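Local coordinates for acyl carrier protein (Leishmania major, PDB 5ZWT) that probably carries growing acyl chains on a phosphopantetheine arm during fatty acid biosynthesis, here as an engineered apo form, at residues Asp6-Val11 / Asp71-Ile76; Glu13-Phe18 / Val44-Ala49; His31-Leu36 / Lys65-Pro70. The protein carries 1 engineered substitution. All blocks are in the same frame, centred on the assembly; numbering follows the deposited sequence.

Contact 1: Asp6-Val11 / Asp71-Ile76; sequences DVLTRV and DAVEYI
Val7, Leu8 and Val11 of helix 3-16 pack against Ala72, Val73 and Ile76 of helix 69-78. The two short helical segments run at 135° to each other, and their axes approach to 9.2 Å. The backbones come nearest at Leu8 and Val73.

Every side-chain contact between the segments is apolar. Val73 sits in the middle. Val73 CG2 lies 3.7 Å from Leu8 CA, so a methyl reaches the backbone of the facing helix. Val73 CG2 also meets Leu8 CD1 at 3.9 Å. Val11 CG2 touches the same methyl. The other branch of Val73, CG1, is anti to the backbone N (chi1 173°) and turns to Val7 CG1. Val7 CG1 also presses on Ile76 CG2 at 3.6 Å, the closest approach here. Ile76 uses its CG2 branch and CB. At the other end of the contact, Val11 CG1 rests on Ala72 CB at 4.2 Å.

The polar groups nearby act on other partners. Arg10 pairs with Glu53 and, across the subunit interface, with Asp6 of the second subunit. Ile50 of helix 40-53 packs on Ala72 and Ile76 and extends the core.

With only aliphatic groups meeting between the two segments, burial and close fit hold them, not directional bonds.

Contact 2: Glu13-Phe18 / Val44-Ala49; sequences EVVKNF and VEVVFA
Phe18 and Val46 make the tight half of this contact. The Val46 CG2 methyl stands over one face of the Phe18 ring, 3.7 Å from the ring centroid and 15° off the normal. This is a CH-pi contact, shifted somewhat toward the CD2 side of the rim. Phe18 follows helix 3-16 in the chain. Its CG is anti to the backbone N (chi1 -173°), and the ring reaches across to helix 40-53. A second close point lies further along, where Val14 CG1 meets Ala49 CB at 3.6 Å. Val15 CG2 touches Val46 CG1 more loosely, at 4.2 Å; Val15 also packs on Val26 and Leu36.

Val15 and Val46 are buried, whereas Phe18, Glu45, Val14 and Ala49 are all partly exposed. Glu45 OE2 lies in the plane of the ring at its edge, 3.3 Å from Phe18 CZ. The carboxylate plane is turned 79° against the ring. A carboxylate at the positive rim of a phenyl ring is probably mildly favourable. Glu45 CB sits out of the ring plane, near Phe18 CE1 and CZ.

Packing of the first long helix, and the turn after it, against the second is typical of the helical bundle of acyl carrier proteins.

Contact 3: His31-Leu36 / Lys65-Pro70; sequences HFVKDL and KIQSIP
This is a loop-to-loop contact tied by one backbone bridge, with Phe32 packed flat beside it. It joins the loop between helices 3-16 and 40-53 to the turn that leads into helix 69-78. His31 and Ser68 form a single beta bridge, their CA atoms 4.0 Å apart. Phe32 N donates to Gln67 O at 2.9 Å, with an N-H...O angle of 164°. Ile69 and Ser30 share a further backbone bond next to it.

The Phe32 ring lays one face on the peptide that follows Gln67. Phe32 CD2 is 3.4 Å from Gln67 C, and Ser68 N lies over the same face toward the rim. Around the ring, Phe32 CE2 meets Ile66 CG2 and Phe32 CE1 meets Ile69 CG1, both at 4.0 Å. Val43 and Val46 of helix 40-53 also touch Phe32. The long first loop of the acyl carrier protein fold is thus pinned to the core by an aromatic side chain. The loop is braced from within as well: His31 N donates to the anti lone pair of Asp35 OD2 at 2.7 Å. His31 O accepts from both Asp35 N and Leu36 N.

Ser68 CB stands over a face of the His31 ring, 4.0 Å from its centroid. Lys34 CE covers the opposite face, over the ring centre, so the imidazole is sandwiched. Ser68 is the N-cap of helix 69-78. Its OG, placed between the backbone N and the carbonyl carbon (chi1 70°), bonds to Asp71 N.

From the N terminus, helix 3-16 supplies first 6-11 and then 13-18. Contact 1 closes the widest loop, bringing 71-76 near the C terminus back to 6-11, and joins helix 3-16 to helix 69-78. Contacts 2 and 3 both fall within that span. These two cross: 31-36 lies between the halves of contact 2, and 44-49 between the halves of contact 3. Contact 2 fastens helix 3-16 to helix 40-53. Contact 3 fastens the intervening loop to the start of helix 69-78. Contact 3 touches both of the others: Leu8 meets Ile69, and Val15 meets Leu36, Ile69 and Phe32. Together they join three helices and the long first loop.

Contact 1: Asp6-Val11 / Asp71-Ile76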
loop_
_atom_site.group_PDB
_atom_site.type_symbol
_atom_site.label_atom_id
_atom_site.label_comp_id
_atom_site.label_asym_id
_atom_site.label_seq_id
_atom_site.Cartn_x
_atom_site.Cartn_y
_atom_site.Cartn_z
ATOM N N ASP A 6 1.582 3.963 1.124
ATOM C CA ASP A 6 1.631 2.896 0.125
ATOM C C ASP A 6 1.513 3.448 -1.286
ATOM O O ASP A 6 2.250 3.035 -2.190
ATOM C CB ASP A 6 0.511 1.886 0.360
ATOM C CG ASP A 6 0.718 1.059 1.593
ATOM O OD1 ASP A 6 1.894 0.901 2.029
ATOM O OD2 ASP A 6 -0.304 0.569 2.117
ATOM N N VAL A 7 0.552 4.350 -1.503
ATOM C CA VAL A 7 0.385 4.959 -2.819
ATOM C C VAL A 7 1.604 5.797 -3.159
ATOM O O VAL A 7 2.144 5.727 -4.272
ATOM C CB VAL A 7 -0.894 5.810 -2.856
ATOM C CG1 VAL A 7 -0.973 6.601 -4.169
ATOM C CG2 VAL A 7 -2.116 4.928 -2.677
ATOM N N LEU A 8 2.056 6.599 -2.192
ATOM C CA LEU A 8 3.192 7.484 -2.429
ATOM C C LEU A 8 4.424 6.689 -2.829
ATOM O O LEU A 8 5.123 7.056 -3.772
ATOM C CB LEU A 8 3.477 8.294 -1.159
ATOM C CG LEU A 8 4.762 9.125 -1.134
ATOM C CD1 LEU A 8 4.855 10.102 -2.312
ATOM C CD2 LEU A 8 4.912 9.854 0.211
ATOM N N THR A 9 4.679 5.578 -2.132
ATOM C CA THR A 9 5.835 4.734 -2.428
ATOM C C THR A 9 5.800 4.246 -3.866
ATOM O O THR A 9 6.833 4.205 -4.563
ATOM C CB THR A 9 5.856 3.540 -1.467
ATOM O OG1 THR A 9 5.960 3.994 -0.105
ATOM C CG2 THR A 9 7.010 2.605 -1.787
ATOM N N ARG A 10 4.618 3.867 -4.338
ATOM C CA ARG A 10 4.579 3.371 -5.701
ATOM C C ARG A 10 4.605 4.516 -6.707
ATOM O O ARG A 10 5.202 4.368 -7.772
ATOM C CB ARG A 10 3.364 2.464 -5.883
ATOM C CG ARG A 10 3.466 1.174 -5.040
ATOM C CD ARG A 10 2.126 0.477 -4.930
ATOM N NE ARG A 10 1.534 0.204 -6.232
ATOM C CZ ARG A 10 0.289 -0.246 -6.392
ATOM N NH1 ARG A 10 -0.470 -0.471 -5.327
ATOM N NH2 ARG A 10 -0.198 -0.470 -7.608
ATOM N N VAL A 11 4.030 5.678 -6.378
ATOM C CA VAL A 11 4.153 6.799 -7.314
ATOM C C VAL A 11 5.604 7.239 -7.432
ATOM O O VAL A 11 6.086 7.539 -8.537
ATOM C CB VAL A 11 3.244 7.974 -6.909
ATOM C CG1 VAL A 11 3.545 9.201 -7.801
ATOM C CG2 VAL A 11 1.794 7.572 -7.061
ATOM N N ASP A 71 -0.274 15.864 -6.204
ATOM C CA ASP A 71 -1.514 15.765 -6.975
ATOM C C ASP A 71 -1.843 14.309 -7.280
ATOM O O ASP A 71 -2.989 13.866 -7.118
ATOM C CB ASP A 71 -1.426 16.560 -8.290
ATOM C CG ASP A 71 -1.362 18.068 -8.090
ATOM O OD1 ASP A 71 -1.735 18.558 -6.993
ATOM O OD2 ASP A 71 -1.001 18.773 -9.072
ATOM N N ALA A 72 -0.838 13.544 -7.720
ATOM C CA ALA A 72 -1.061 12.145 -8.066
ATOM C C ALA A 72 -1.445 11.317 -6.851
ATOM O O ALA A 72 -2.378 10.509 -6.917
ATOM C CB ALA A 72 0.195 11.544 -8.707
ATOM N N VAL A 73 -0.732 11.501 -5.735
ATOM C CA VAL A 73 -0.986 10.680 -4.558
ATOM C C VAL A 73 -2.354 10.996 -3.959
ATOM O O VAL A 73 -3.099 10.086 -3.577
ATOM C CB VAL A 73 0.152 10.855 -3.537
ATOM C CG1 VAL A 73 -0.194 10.154 -2.246
ATOM C CG2 VAL A 73 1.449 10.272 -4.108
ATOM N N GLU A 74 -2.719 12.283 -3.893
ATOM C CA GLU A 74 -4.029 12.656 -3.359
ATOM C C GLU A 74 -5.155 12.057 -4.192
ATOM O O GLU A 74 -6.148 11.557 -3.645
ATOM C CB GLU A 74 -4.160 14.178 -3.305
ATOM C CG GLU A 74 -3.352 14.848 -2.199
ATOM C CD GLU A 74 -3.246 16.354 -2.392
ATOM O OE1 GLU A 74 -2.209 16.943 -2.012
ATOM O OE2 GLU A 74 -4.201 16.944 -2.945
ATOM N N TYR A 75 -4.998 12.065 -5.515
ATOM C CA TYR A 75 -6.024 11.522 -6.394
ATOM C C TYR A 75 -6.096 10.008 -6.288
ATOM O O TYR A 75 -7.187 9.436 -6.171
ATOM C CB TYR A 75 -5.741 11.922 -7.836
ATOM C CG TYR A 75 -6.677 11.254 -8.800
ATOM C CD1 TYR A 75 -7.937 11.780 -9.036
ATOM C CD2 TYR A 75 -6.316 10.081 -9.455
ATOM C CE1 TYR A 75 -8.807 11.174 -9.906
ATOM C CE2 TYR A 75 -7.184 9.463 -10.325
ATOM C CZ TYR A 75 -8.429 10.016 -10.547
ATOM O OH TYR A 75 -9.309 9.416 -11.417
ATOM N N ILE A 76 -4.946 9.336 -6.371
ATOM C CA ILE A 76 -4.955 7.879 -6.386
ATOM C C ILE A 76 -5.451 7.335 -5.054
ATOM O O ILE A 76 -6.261 6.400 -5.012
ATOM C CB ILE A 76 -3.558 7.330 -6.733
ATOM C CG1 ILE A 76 -3.130 7.752 -8.146
ATOM C CG2 ILE A 76 -3.548 5.802 -6.624
ATOM C CD1 ILE A 76 -3.927 7.111 -9.246
#

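Contact 2: Glu13-Phe18 / Val44-Ala49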
loop_
_atom_site.group_PDB
_atom_site.type_symbol
_atom_site.label_atom_id
_atom_site.label_comp_id
_atom_site.label_asym_id
_atom_site.label_seq_id
_atom_site.Cartn_x
_atom_site.Cartn_y
_atom_site.Cartn_z
ATOM N N GLU A 13 8.278 5.519 -7.288
ATOM C CA GLU A 13 9.094 4.637 -8.116
ATOM C C GLU A 13 8.705 4.740 -9.579
ATOM O O GLU A 13 9.580 4.674 -10.463
ATOM C CB GLU A 13 8.966 3.189 -7.632
ATOM C CG GLU A 13 10.286 2.408 -7.625
ATOM C CD GLU A 13 11.308 3.011 -6.671
ATOM O OE1 GLU A 13 10.934 3.355 -5.531
ATOM O OE2 GLU A 13 12.482 3.165 -7.072
ATOM N N VAL A 14 7.423 4.984 -9.862
ATOM C CA VAL A 14 7.024 5.252 -11.240
ATOM C C VAL A 14 7.752 6.484 -11.764
ATOM O O VAL A 14 8.302 6.476 -12.872
ATOM C CB VAL A 14 5.495 5.421 -11.347
ATOM C CG1 VAL A 14 5.118 5.921 -12.746
ATOM C CG2 VAL A 14 4.819 4.086 -11.056
ATOM N N VAL A 15 7.785 7.559 -10.969
ATOM C CA VAL A 15 8.343 8.817 -11.463
ATOM C C VAL A 15 9.854 8.722 -11.573
ATOM O O VAL A 15 10.444 9.156 -12.569
ATOM C CB VAL A 15 7.947 9.991 -10.544
ATOM C CG1 VAL A 15 8.733 11.246 -10.945
ATOM C CG2 VAL A 15 6.457 10.270 -10.622
ATOM N N LYS A 16 10.494 8.116 -10.574
ATOM C CA LYS A 16 11.951 7.993 -10.571
ATOM C C LYS A 16 12.432 7.162 -11.752
ATOM O O LYS A 16 13.521 7.397 -12.292
ATOM C CB LYS A 16 12.402 7.360 -9.258
ATOM C CG LYS A 16 12.519 8.333 -8.078
ATOM C CD LYS A 16 12.558 7.557 -6.756
ATOM C CE LYS A 16 12.631 8.531 -5.561
ATOM N NZ LYS A 16 12.767 7.872 -4.231
ATOM N N ASN A 17 11.661 6.150 -12.130
ATOM C CA ASN A 17 12.069 5.244 -13.197
ATOM C C ASN A 17 11.722 5.756 -14.581
ATOM O O ASN A 17 12.066 5.097 -15.570
ATOM C CB ASN A 17 11.454 3.864 -12.970
ATOM C CG ASN A 17 12.221 3.072 -11.931
ATOM O OD1 ASN A 17 12.146 3.351 -10.735
ATOM N ND2 ASN A 17 12.997 2.106 -12.388
ATOM N N PHE A 18 11.034 6.891 -14.680
ATOM C CA PHE A 18 10.740 7.468 -15.983
ATOM C C PHE A 18 11.993 8.041 -16.635
ATOM O O PHE A 18 12.792 8.732 -15.986
ATOM C CB PHE A 18 9.666 8.550 -15.872
ATOM C CG PHE A 18 9.205 9.056 -17.196
ATOM C CD1 PHE A 18 8.425 8.261 -18.015
ATOM C CD2 PHE A 18 9.521 10.336 -17.616
ATOM C CE1 PHE A 18 7.990 8.717 -19.248
ATOM C CE2 PHE A 18 9.084 10.804 -18.847
ATOM C CZ PHE A 18 8.317 9.992 -19.664
ATOM N N VAL A 44 2.161 13.626 -19.590
ATOM C CA VAL A 44 1.170 12.674 -20.071
ATOM C C VAL A 44 1.707 11.250 -19.986
ATOM O O VAL A 44 0.991 10.321 -19.583
ATOM C CB VAL A 44 0.762 13.041 -21.512
ATOM C CG1 VAL A 44 0.241 11.857 -22.203
ATOM C CG2 VAL A 44 -0.270 14.193 -21.511
ATOM N N GLU A 45 2.967 11.039 -20.377
ATOM C CA GLU A 45 3.493 9.684 -20.301
ATOM C C GLU A 45 3.710 9.269 -18.858
ATOM O O GLU A 45 3.565 8.089 -18.527
ATOM C CB GLU A 45 4.790 9.554 -21.093
ATOM C CG GLU A 45 4.784 10.274 -22.419
ATOM C CD GLU A 45 6.017 9.975 -23.239
ATOM O OE1 GLU A 45 5.882 9.466 -24.377
ATOM O OE2 GLU A 45 7.129 10.250 -22.735
ATOM N N VAL A 46 4.025 10.216 -17.980
ATOM C CA VAL A 46 4.133 9.893 -16.559
ATOM C C VAL A 46 2.759 9.542 -15.992
ATOM O O VAL A 46 2.608 8.570 -15.240
ATOM C CB VAL A 46 4.792 11.069 -15.811
ATOM C CG1 VAL A 46 4.619 10.947 -14.343
ATOM C CG2 VAL A 46 6.285 11.122 -16.174
ATOM N N VAL A 47 1.740 10.340 -16.334
ATOM C CA VAL A 47 0.365 10.037 -15.933
ATOM C C VAL A 47 -0.054 8.655 -16.447
ATOM O O VAL A 47 -0.690 7.871 -15.728
ATOM C CB VAL A 47 -0.577 11.149 -16.438
ATOM C CG1 VAL A 47 -2.032 10.721 -16.336
ATOM C CG2 VAL A 47 -0.348 12.436 -15.660
ATOM N N PHE A 48 0.314 8.321 -17.688
ATOM C CA PHE A 48 -0.046 7.004 -18.214
ATOM C C PHE A 48 0.640 5.891 -17.422
ATOM O O PHE A 48 0.013 4.873 -17.103
ATOM C CB PHE A 48 0.296 6.914 -19.704
ATOM C CG PHE A 48 0.094 5.525 -20.315
ATOM C CD1 PHE A 48 -1.174 5.068 -20.641
ATOM C CD2 PHE A 48 1.174 4.710 -20.584
ATOM C CE1 PHE A 48 -1.360 3.796 -21.219
ATOM C CE2 PHE A 48 1.000 3.429 -21.145
ATOM C CZ PHE A 48 -0.261 2.982 -21.465
ATOM N N ALA A 49 1.918 6.077 -17.064
ATOM C CA ALA A 49 2.604 5.068 -16.259
ATOM C C ALA A 49 1.976 4.926 -14.878
ATOM O O ALA A 49 1.979 3.825 -14.294
ATOM C CB ALA A 49 4.088 5.401 -16.144
#

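Contact 3: His31-Leu36 / Lys65-Pro70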
loop_
_atom_site.group_PDB
_atom_site.type_symbol
_atom_site.label_atom_id
_atom_site.label_comp_id
_atom_site.label_asym_id
_atom_site.label_seq_id
_atom_site.Cartn_x
_atom_site.Cartn_y
_atom_site.Cartn_z
ATOM N N HIS A 31 7.065 18.854 -8.173
ATOM C CA HIS A 31 6.186 19.324 -9.232
ATOM C C HIS A 31 6.804 18.943 -10.563
ATOM O O HIS A 31 7.998 19.170 -10.789
ATOM C CB HIS A 31 5.986 20.843 -9.164
ATOM C CG HIS A 31 5.160 21.299 -7.998
ATOM N ND1 HIS A 31 3.939 21.923 -8.152
ATOM C CD2 HIS A 31 5.392 21.257 -6.664
ATOM C CE1 HIS A 31 3.446 22.225 -6.964
ATOM N NE2 HIS A 31 4.310 21.836 -6.044
ATOM N N PHE A 32 5.987 18.362 -11.448
ATOM C CA PHE A 32 6.550 17.768 -12.653
ATOM C C PHE A 32 7.337 18.795 -13.457
ATOM O O PHE A 32 8.462 18.522 -13.889
ATOM C CB PHE A 32 5.435 17.148 -13.498
ATOM C CG PHE A 32 4.741 15.982 -12.838
ATOM C CD1 PHE A 32 5.387 15.220 -11.883
ATOM C CD2 PHE A 32 3.442 15.647 -13.193
ATOM C CE1 PHE A 32 4.749 14.147 -11.265
ATOM C CE2 PHE A 32 2.805 14.562 -12.598
ATOM C CZ PHE A 32 3.462 13.815 -11.631
ATOM N N VAL A 33 6.806 20.006 -13.599
ATOM C CA VAL A 33 7.436 21.006 -14.457
ATOM C C VAL A 33 8.483 21.820 -13.705
ATOM O O VAL A 33 9.653 21.852 -14.099
ATOM C CB VAL A 33 6.360 21.932 -15.061
ATOM C CG1 VAL A 33 7.017 22.999 -15.920
ATOM C CG2 VAL A 33 5.364 21.148 -15.878
ATOM N N LYS A 34 8.113 22.465 -12.599
ATOM C CA LYS A 34 9.089 23.370 -11.993
ATOM C C LYS A 34 10.228 22.635 -11.296
ATOM O O LYS A 34 11.349 23.153 -11.284
ATOM C CB LYS A 34 8.410 24.354 -11.027
ATOM C CG LYS A 34 7.520 23.775 -9.950
ATOM C CD LYS A 34 7.061 24.875 -8.975
ATOM C CE LYS A 34 6.099 24.356 -7.904
ATOM N NZ LYS A 34 6.762 23.935 -6.625
ATOM N N ASP A 35 10.017 21.398 -10.835
ATOM C CA ASP A 35 11.064 20.652 -10.135
ATOM C C ASP A 35 11.737 19.597 -10.991
ATOM O O ASP A 35 12.946 19.410 -10.870
ATOM C CB ASP A 35 10.522 19.941 -8.884
ATOM C CG ASP A 35 10.032 20.889 -7.820
ATOM O OD1 ASP A 35 10.788 21.816 -7.460
ATOM O OD2 ASP A 35 8.900 20.687 -7.324
ATOM N N LEU A 36 10.998 18.877 -11.832
ATOM C CA LEU A 36 11.604 17.812 -12.613
ATOM C C LEU A 36 11.826 18.181 -14.072
ATOM O O LEU A 36 12.366 17.364 -14.823
ATOM C CB LEU A 36 10.756 16.544 -12.512
ATOM C CG LEU A 36 10.394 16.169 -11.082
ATOM C CD1 LEU A 36 9.495 14.913 -11.093
ATOM C CD2 LEU A 36 11.658 15.965 -10.266
ATOM N N LYS A 65 -5.374 17.742 -13.985
ATOM C CA LYS A 65 -5.052 18.364 -12.710
ATOM C C LYS A 65 -3.789 17.801 -12.071
ATOM O O LYS A 65 -3.243 18.429 -11.158
ATOM C CB LYS A 65 -6.233 18.212 -11.748
ATOM N N ILE A 66 -3.304 16.650 -12.538
ATOM C CA ILE A 66 -2.155 15.970 -11.939
ATOM C C ILE A 66 -0.882 16.616 -12.484
ATOM O O ILE A 66 -0.445 16.308 -13.593
ATOM C CB ILE A 66 -2.184 14.465 -12.218
ATOM C CG1 ILE A 66 -3.513 13.848 -11.746
ATOM C CG2 ILE A 66 -1.026 13.797 -11.537
ATOM C CD1 ILE A 66 -3.578 12.321 -11.820
ATOM N N GLN A 67 -0.258 17.496 -11.691
ATOM C CA GLN A 67 0.957 18.185 -12.117
ATOM C C GLN A 67 2.101 18.046 -11.117
ATOM O O GLN A 67 3.134 18.713 -11.265
ATOM C CB GLN A 67 0.670 19.672 -12.373
ATOM C CG GLN A 67 -0.286 19.945 -13.522
ATOM C CD GLN A 67 0.310 19.556 -14.865
ATOM O OE1 GLN A 67 1.527 19.609 -15.053
ATOM N NE2 GLN A 67 -0.551 19.208 -15.822
ATOM N N SER A 68 1.948 17.212 -10.105
ATOM C CA SER A 68 2.965 17.039 -9.083
ATOM C C SER A 68 2.725 15.686 -8.442
ATOM O O SER A 68 1.661 15.082 -8.609
ATOM C CB SER A 68 2.885 18.145 -8.033
ATOM O OG SER A 68 1.704 17.973 -7.250
ATOM N N ILE A 69 3.703 15.232 -7.668
ATOM C CA ILE A 69 3.519 13.973 -6.953
ATOM C C ILE A 69 2.424 14.099 -5.896
ATOM O O ILE A 69 1.614 13.166 -5.762
ATOM C CB ILE A 69 4.854 13.458 -6.391
ATOM C CG1 ILE A 69 5.732 13.024 -7.589
ATOM C CG2 ILE A 69 4.631 12.318 -5.399
ATOM C CD1 ILE A 69 6.972 12.241 -7.202
ATOM N N PRO A 70 2.325 15.199 -5.131
ATOM C CA PRO A 70 1.141 15.333 -4.260
ATOM C C PRO A 70 -0.175 15.248 -5.023
ATOM O O PRO A 70 -1.109 14.591 -4.553
ATOM C CB PRO A 70 1.343 16.705 -3.597
ATOM C CG PRO A 70 2.817 16.910 -3.589
ATOM C CD PRO A 70 3.351 16.210 -4.821
#